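Local coordinates for transcriptional regulator (Pseudomonas aeruginosa, PDB 3E7Q), which probably binds cis-regulatory DNA as a TetR-family transcriptional regulator, most likely acting as a repressor, at residues B[87-92]-B[195-200]; B[152-157]-B[199-204]; B[39-42]-B[47-50]. All blocks are in the same frame, centred on the assembly; numbering follows the deposited sequence.

Contact 1: residues B[87-92]-B[195-200]; sequences GARPRL and AWVDGL
R89 meets D198 through a salt bridge. Both terminal nitrogens of the guanidinium reach one carboxylate oxygen, end-on. NH1 of R89 donates to D198 OD1 at 2.8 Å, nearly along its C-O axis. NH2 of R89 is 3.0 Å from the same OD1 and comes from above the carboxylate plane. OD1 stays close to the guanidinium plane, while the two flat groups are turned 53° apart. The other oxygen, OD2, bonds to R207 of the second subunit, the strongest polar partner of D198. R89 also pairs with E194 and E201 of its own chain, so three carboxylates probably share in balancing its charge.

Van der Waals contact with V197 covers one face of the same guanidinium. CG1 of V197 sits over the centre of that face, and its distance to R89 NE is 3.5 Å. This methyl is placed anti to the backbone N (chi1 -172°), which sends it toward helix 88-99. L92 adds its CD1, 4.0 Å from V197 CG1, which extends the contact as an apolar pair. L148 of helix 124-152 touches both R89 and V197.

The two helix segments run nearly antiparallel at 155°. Their axes are 11.8 Å apart, a gap spanned chiefly by R89, with L92 and V197 meeting beside it. This is helix-to-helix contact in the all-helical C-terminal domain of a TetR-family regulator, beside its dimer interface.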
loop_
_atom_site.group_PDB
_atom_site.type_symbol
_atom_site.label_atom_id
_atom_site.label_comp_id
_atom_site.label_asym_id
_atom_site.label_seq_id
_atom_site.Cartn_x
_atom_site.Cartn_y
_atom_site.Cartn_z
ATOM N N GLY B 87 -27.016 3.926 -14.161
ATOM C CA GLY B 87 -26.012 3.671 -15.214
ATOM C C GLY B 87 -24.592 3.386 -14.731
ATOM O O GLY B 87 -24.239 3.691 -13.608
ATOM N N ALA B 88 -23.732 2.859 -15.593
ATOM C CA ALA B 88 -22.392 2.363 -15.125
ATOM C C ALA B 88 -21.474 3.496 -14.585
ATOM O O ALA B 88 -20.869 3.329 -13.509
ATOM C CB ALA B 88 -21.703 1.535 -16.193
ATOM N N ARG B 89 -21.439 4.656 -15.280
ATOM C CA ARG B 89 -20.573 5.790 -14.904
ATOM C C ARG B 89 -21.074 6.499 -13.649
ATOM O O ARG B 89 -20.277 6.808 -12.763
ATOM C CB ARG B 89 -20.329 6.763 -16.082
ATOM C CG ARG B 89 -19.458 6.107 -17.129
ATOM C CD ARG B 89 -18.277 6.872 -17.692
ATOM N NE ARG B 89 -17.383 7.586 -16.745
ATOM C CZ ARG B 89 -16.295 8.247 -17.138
ATOM N NH1 ARG B 89 -15.930 8.201 -18.394
ATOM N NH2 ARG B 89 -15.555 8.909 -16.283
ATOM N N PRO B 90 -22.397 6.716 -13.527
ATOM C CA PRO B 90 -22.873 7.293 -12.267
ATOM C C PRO B 90 -22.584 6.415 -11.008
ATOM O O PRO B 90 -22.208 6.963 -9.979
ATOM C CB PRO B 90 -24.365 7.498 -12.510
ATOM C CG PRO B 90 -24.518 7.578 -13.972
ATOM C CD PRO B 90 -23.494 6.555 -14.476
ATOM N N ARG B 91 -22.719 5.090 -11.146
ATOM C CA ARG B 91 -22.351 4.095 -10.122
ATOM C C ARG B 91 -20.840 4.089 -9.804
ATOM O O ARG B 91 -20.450 4.064 -8.631
ATOM C CB ARG B 91 -22.769 2.678 -10.546
ATOM C CG ARG B 91 -24.240 2.444 -10.757
ATOM C CD ARG B 91 -24.590 0.976 -11.020
ATOM N NE ARG B 91 -25.939 0.725 -10.521
ATOM C CZ ARG B 91 -26.775 -0.228 -10.975
ATOM N NH1 ARG B 91 -26.398 -1.089 -11.928
ATOM N NH2 ARG B 91 -28.021 -0.334 -10.479
ATOM N N LEU B 92 -19.994 4.125 -10.834
ATOM C CA LEU B 92 -18.549 4.275 -10.612
ATOM C C LEU B 92 -18.205 5.621 -9.898
ATOM O O LEU B 92 -17.395 5.626 -8.987
ATOM C CB LEU B 92 -17.711 4.152 -11.908
ATOM C CG LEU B 92 -17.516 2.767 -12.533
ATOM C CD1 LEU B 92 -17.003 2.917 -13.901
ATOM C CD2 LEU B 92 -16.631 1.822 -11.677
ATOM N N ALA B 195 -10.640 9.923 -14.690
ATOM C CA ALA B 195 -9.738 10.006 -15.851
ATOM C C ALA B 195 -9.334 8.630 -16.366
ATOM O O ALA B 195 -9.125 8.421 -17.583
ATOM C CB ALA B 195 -8.526 10.863 -15.547
ATOM N N TRP B 196 -9.197 7.686 -15.435
ATOM C CA TRP B 196 -8.943 6.309 -15.778
ATOM C C TRP B 196 -10.087 5.659 -16.595
ATOM O O TRP B 196 -9.865 4.939 -17.563
ATOM C CB TRP B 196 -8.791 5.517 -14.471
ATOM C CG TRP B 196 -8.468 4.103 -14.667
ATOM C CD1 TRP B 196 -7.231 3.600 -14.739
ATOM C CD2 TRP B 196 -9.379 2.967 -14.790
ATOM N NE1 TRP B 196 -7.287 2.240 -14.894
ATOM C CE2 TRP B 196 -8.581 1.824 -14.954
ATOM C CE3 TRP B 196 -10.760 2.818 -14.792
ATOM C CZ2 TRP B 196 -9.106 0.541 -15.132
ATOM C CZ3 TRP B 196 -11.291 1.537 -14.963
ATOM C CH2 TRP B 196 -10.454 0.409 -15.111
ATOM N N VAL B 197 -11.298 5.833 -16.097
ATOM C CA VAL B 197 -12.502 5.381 -16.823
ATOM C C VAL B 197 -12.594 6.019 -18.181
ATOM O O VAL B 197 -12.913 5.328 -19.144
ATOM C CB VAL B 197 -13.835 5.625 -16.026
ATOM C CG1 VAL B 197 -14.993 4.974 -16.699
ATOM C CG2 VAL B 197 -13.694 5.102 -14.565
ATOM N N ASP B 198 -12.304 7.328 -18.250
ATOM C CA ASP B 198 -12.266 8.044 -19.530
ATOM C C ASP B 198 -11.321 7.344 -20.484
ATOM O O ASP B 198 -11.638 7.146 -21.653
ATOM C CB ASP B 198 -11.744 9.488 -19.406
ATOM C CG ASP B 198 -12.702 10.442 -18.719
ATOM O OD1 ASP B 198 -13.869 10.122 -18.449
ATOM O OD2 ASP B 198 -12.248 11.568 -18.450
ATOM N N GLY B 199 -10.130 7.037 -19.982
ATOM C CA GLY B 199 -9.118 6.294 -20.729
ATOM C C GLY B 199 -9.601 4.992 -21.340
ATOM O O GLY B 199 -9.437 4.777 -22.521
ATOM N N LEU B 200 -10.169 4.125 -20.523
ATOM C CA LEU B 200 -10.910 2.964 -21.028
ATOM C C LEU B 200 -11.883 3.277 -22.120
ATOM O O LEU B 200 -11.814 2.737 -23.172
ATOM C CB LEU B 200 -11.737 2.338 -19.929
ATOM C CG LEU B 200 -11.209 1.260 -19.026
ATOM C CD1 LEU B 200 -12.450 0.676 -18.305
ATOM C CD2 LEU B 200 -10.474 0.174 -19.716
#

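Contact 2: residues B[152-157]-B[199-204]; sequences GGWADF and GLEAGA
W154 reaches L200 and E201, and F157 reaches L200, through different first torsions. In F157, CG stands anti to the backbone N (chi1 -177°), and this swings the ring end toward helix 186-204. In W154, CG lies anti to the carbonyl carbon (chi1 -53°), and the six-membered part of the indole is carried forward to the same helix.

L200 meets F157 with both methyls and W154 with CD1. Its CD1 is 4.0 Å from F157 CZ and 4.1 Å from W154 CZ3. Its CD2 lies 4.0 Å from F157 CE1. The leucine crosses each aromatic side chain at about a right angle. The rings also touch each other: CE3 of W154 lies 3.8 Å above the plane of F157, over the centre of that ring.

E201 borders the indole. Its CG is in the plane of the ring, at the edge, 4.0 Å from W154 CZ2. The backbone takes part too, as E201 CA is 3.9 Å from the same CZ2. The glutamate chain bends at chi2. Its OE1 has R89 as partner, while CG stays at the indole edge.

The helix widens into a pi-type turn at 200-204, where A204 N bonds to G199 O. W154 also stacks with H205, just beyond this turn. Segment 152-157 lies in the connection between helix 124-152 and helix 159-179. Its aromatic side chains lie against the end of helix 186-204, with A149 of helix 124-152 touching both W154 and F157.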
loop_
_atom_site.group_PDB
_atom_site.type_symbol
_atom_site.label_atom_id
_atom_site.label_comp_id
_atom_site.label_asym_id
_atom_site.label_seq_id
_atom_site.Cartn_x
_atom_site.Cartn_y
_atom_site.Cartn_z
ATOM N N GLY B 152 -21.105 0.074 -23.845
ATOM C CA GLY B 152 -20.070 0.404 -24.847
ATOM C C GLY B 152 -19.933 -0.083 -26.276
ATOM O O GLY B 152 -19.214 0.561 -27.030
ATOM N N GLY B 153 -20.469 -1.176 -26.769
ATOM C CA GLY B 153 -20.565 -2.440 -26.219
ATOM C C GLY B 153 -19.250 -3.049 -26.713
ATOM O O GLY B 153 -19.068 -3.311 -27.896
ATOM N N TRP B 154 -18.345 -3.257 -25.758
ATOM C CA TRP B 154 -16.989 -3.740 -25.997
ATOM C C TRP B 154 -17.013 -5.243 -26.195
ATOM O O TRP B 154 -17.566 -5.976 -25.395
ATOM C CB TRP B 154 -16.113 -3.317 -24.828
ATOM C CG TRP B 154 -16.214 -1.788 -24.557
ATOM C CD1 TRP B 154 -16.575 -0.835 -25.437
ATOM C CD2 TRP B 154 -15.859 -1.101 -23.358
ATOM N NE1 TRP B 154 -16.509 0.412 -24.873
ATOM C CE2 TRP B 154 -16.094 0.274 -23.579
ATOM C CE3 TRP B 154 -15.387 -1.512 -22.103
ATOM C CZ2 TRP B 154 -15.887 1.225 -22.599
ATOM C CZ3 TRP B 154 -15.168 -0.544 -21.123
ATOM C CH2 TRP B 154 -15.413 0.794 -21.375
ATOM N N ALA B 155 -16.434 -5.685 -27.300
ATOM C CA ALA B 155 -16.507 -7.079 -27.757
ATOM C C ALA B 155 -15.907 -8.108 -26.773
ATOM O O ALA B 155 -16.625 -9.050 -26.321
ATOM C CB ALA B 155 -15.841 -7.214 -29.190
ATOM N N ASP B 156 -14.631 -8.019 -26.454
ATOM C CA ASP B 156 -14.147 -8.934 -25.376
ATOM C C ASP B 156 -13.276 -8.218 -24.400
ATOM O O ASP B 156 -12.072 -8.130 -24.545
ATOM C CB ASP B 156 -13.389 -10.150 -25.844
ATOM C CG ASP B 156 -12.439 -9.838 -26.931
ATOM O OD1 ASP B 156 -12.935 -9.496 -28.039
ATOM O OD2 ASP B 156 -11.215 -9.991 -26.689
ATOM N N PHE B 157 -13.958 -7.723 -23.399
ATOM C CA PHE B 157 -13.394 -6.933 -22.417
ATOM C C PHE B 157 -13.111 -7.913 -21.294
ATOM O O PHE B 157 -13.980 -8.685 -20.916
ATOM C CB PHE B 157 -14.421 -5.887 -21.994
ATOM C CG PHE B 157 -13.890 -4.932 -20.997
ATOM C CD1 PHE B 157 -12.698 -4.244 -21.252
ATOM C CD2 PHE B 157 -14.508 -4.765 -19.792
ATOM C CE1 PHE B 157 -12.190 -3.363 -20.329
ATOM C CE2 PHE B 157 -14.012 -3.857 -18.905
ATOM C CZ PHE B 157 -12.861 -3.168 -19.192
ATOM N N GLY B 199 -10.130 7.037 -19.982
ATOM C CA GLY B 199 -9.118 6.294 -20.729
ATOM C C GLY B 199 -9.601 4.992 -21.340
ATOM O O GLY B 199 -9.437 4.777 -22.521
ATOM N N LEU B 200 -10.169 4.125 -20.523
ATOM C CA LEU B 200 -10.910 2.964 -21.028
ATOM C C LEU B 200 -11.883 3.277 -22.120
ATOM O O LEU B 200 -11.814 2.737 -23.172
ATOM C CB LEU B 200 -11.737 2.338 -19.929
ATOM C CG LEU B 200 -11.209 1.260 -19.026
ATOM C CD1 LEU B 200 -12.450 0.676 -18.305
ATOM C CD2 LEU B 200 -10.474 0.174 -19.716
ATOM N N GLU B 201 -12.804 4.185 -21.849
ATOM C CA GLU B 201 -13.829 4.521 -22.819
ATOM C C GLU B 201 -13.285 5.095 -24.132
ATOM O O GLU B 201 -13.906 4.892 -25.191
ATOM C CB GLU B 201 -14.846 5.482 -22.209
ATOM C CG GLU B 201 -15.662 4.893 -21.102
ATOM C CD GLU B 201 -17.094 5.329 -21.200
ATOM O OE1 GLU B 201 -17.487 6.357 -20.579
ATOM O OE2 GLU B 201 -17.830 4.661 -21.974
ATOM N N ALA B 202 -12.133 5.777 -24.055
ATOM C CA ALA B 202 -11.510 6.404 -25.218
ATOM C C ALA B 202 -10.851 5.367 -26.112
ATOM O O ALA B 202 -10.648 5.624 -27.276
ATOM C CB ALA B 202 -10.525 7.499 -24.822
ATOM N N GLY B 203 -10.564 4.186 -25.580
ATOM C CA GLY B 203 -10.116 3.046 -26.393
ATOM C C GLY B 203 -9.175 2.085 -25.676
ATOM O O GLY B 203 -8.896 1.012 -26.179
ATOM N N ALA B 204 -8.738 2.450 -24.468
ATOM C CA ALA B 204 -7.885 1.618 -23.672
ATOM C C ALA B 204 -8.473 0.259 -23.266
ATOM O O ALA B 204 -7.716 -0.635 -22.861
ATOM C CB ALA B 204 -7.412 2.403 -22.420
#

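Contact 3: residues B[39-42]-B[47-50]; sequences KICA and SVGL
The predicted helix-turn-helix motif of this TetR-family protein holds this contact, in which C41 of helix 37-44 meets S47 and V48 at the start of helix 48-54. The two elements are joined by a short turn, and the CA atoms of C41 and V48 come within 5.6 Å.

C41 carries the contact with its sulfur. SG points anti to the carbonyl carbon (chi1 -66°) and lies against the backbone of S47 and V48. SG is 3.6 Å from V48 CA and equally far from S47 O. The side chain of V48 adds apolar contact, with CG1 3.7 Å from C41 SG. Its other methyl, CG2, approaches C41 CB. The thiol is thus buried between the two helices at the point where the chain turns.

S47 is the N-cap residue of helix 48-54. Its OG accepts a weak, long bond from L50 N, at 3.4 Å and 171°. S47 N is bound by the side chain of Q3, near the N-terminus.

Around this pair, V48 also packs on V37 and R38 of helix 37-44. On another side of that helix, I40 touches L19 and T23 of helix 12-34, which ties the motif to the long helix before it.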
loop_
_atom_site.group_PDB
_atom_site.type_symbol
_atom_site.label_atom_id
_atom_site.label_comp_id
_atom_site.label_asym_id
_atom_site.label_seq_id
_atom_site.Cartn_x
_atom_site.Cartn_y
_atom_site.Cartn_z
ATOM N N LYS B 39 -1.863 -7.246 25.807
ATOM C CA LYS B 39 -1.866 -5.868 25.334
ATOM C C LYS B 39 -3.200 -5.394 24.694
ATOM O O LYS B 39 -3.478 -4.170 24.660
ATOM C CB LYS B 39 -0.697 -5.622 24.387
ATOM C CG LYS B 39 0.667 -5.671 25.061
ATOM C CD LYS B 39 1.767 -5.620 23.990
ATOM C CE LYS B 39 3.151 -5.272 24.569
ATOM N NZ LYS B 39 4.256 -5.323 23.518
ATOM N N ILE B 40 -4.019 -6.353 24.225
ATOM C CA ILE B 40 -5.358 -6.077 23.686
ATOM C C ILE B 40 -6.285 -5.736 24.845
ATOM O O ILE B 40 -6.993 -4.725 24.817
ATOM C CB ILE B 40 -5.925 -7.283 22.824
ATOM C CG1 ILE B 40 -5.221 -7.339 21.455
ATOM C CG2 ILE B 40 -7.422 -7.158 22.597
ATOM C CD1 ILE B 40 -5.352 -8.661 20.726
ATOM N N CYS B 41 -6.252 -6.581 25.869
ATOM C CA CYS B 41 -6.983 -6.330 27.136
ATOM C C CYS B 41 -6.598 -4.993 27.793
ATOM O O CYS B 41 -7.457 -4.317 28.370
ATOM C CB CYS B 41 -6.786 -7.516 28.102
ATOM S SG CYS B 41 -7.578 -9.026 27.424
ATOM N N ALA B 42 -5.327 -4.601 27.632
ATOM C CA ALA B 42 -4.823 -3.306 28.141
ATOM C C ALA B 42 -5.544 -2.129 27.474
ATOM O O ALA B 42 -5.792 -1.123 28.134
ATOM C CB ALA B 42 -3.309 -3.171 27.963
ATOM N N SER B 47 -9.346 -7.401 32.217
ATOM C CA SER B 47 -8.283 -8.371 32.482
ATOM C C SER B 47 -8.135 -9.457 31.384
ATOM O O SER B 47 -9.079 -9.785 30.639
ATOM C CB SER B 47 -8.443 -9.013 33.877
ATOM O OG SER B 47 -8.914 -10.336 33.770
ATOM N N VAL B 48 -6.927 -10.020 31.335
ATOM C CA VAL B 48 -6.530 -10.985 30.296
ATOM C C VAL B 48 -6.969 -12.427 30.634
ATOM O O VAL B 48 -7.099 -13.275 29.730
ATOM C CB VAL B 48 -5.019 -10.935 30.081
ATOM C CG1 VAL B 48 -4.710 -10.998 28.569
ATOM C CG2 VAL B 48 -4.452 -9.648 30.684
ATOM N N GLY B 49 -7.175 -12.689 31.938
ATOM C CA GLY B 49 -7.879 -13.886 32.389
ATOM C C GLY B 49 -9.210 -13.974 31.653
ATOM O O GLY B 49 -9.464 -14.941 30.932
ATOM N N LEU B 50 -10.024 -12.928 31.823
ATOM C CA LEU B 50 -11.294 -12.760 31.111
ATOM C C LEU B 50 -11.253 -13.139 29.614
ATOM O O LEU B 50 -12.150 -13.815 29.115
ATOM C CB LEU B 50 -11.788 -11.305 31.239
ATOM C CG LEU B 50 -13.217 -11.024 30.736
ATOM C CD1 LEU B 50 -14.271 -11.443 31.768
ATOM C CD2 LEU B 50 -13.383 -9.547 30.342
#

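Contacts 1 and 2 are neighbours, with centres about 11 Å apart. They share G199 and L200 on helix 186-204. A salt bridge joins them: R89 NH1 of contact 1 lies 3.3 Å from E201 OE1 of contact 2. Both belong to the C-terminal region and both touch the second subunit. Contact 3 lies on the opposite side of the chain's centre, in the predicted DNA-binding motif. Its centre is about 48 Å from that of contact 1 and about 54 Å from that of contact 2. Its nearest atoms are about 35 Å from contact 1 and about 41 Å from contact 2. The three contacts mark the predicted DNA-binding end and the distant dimer-contacting end of the subunit.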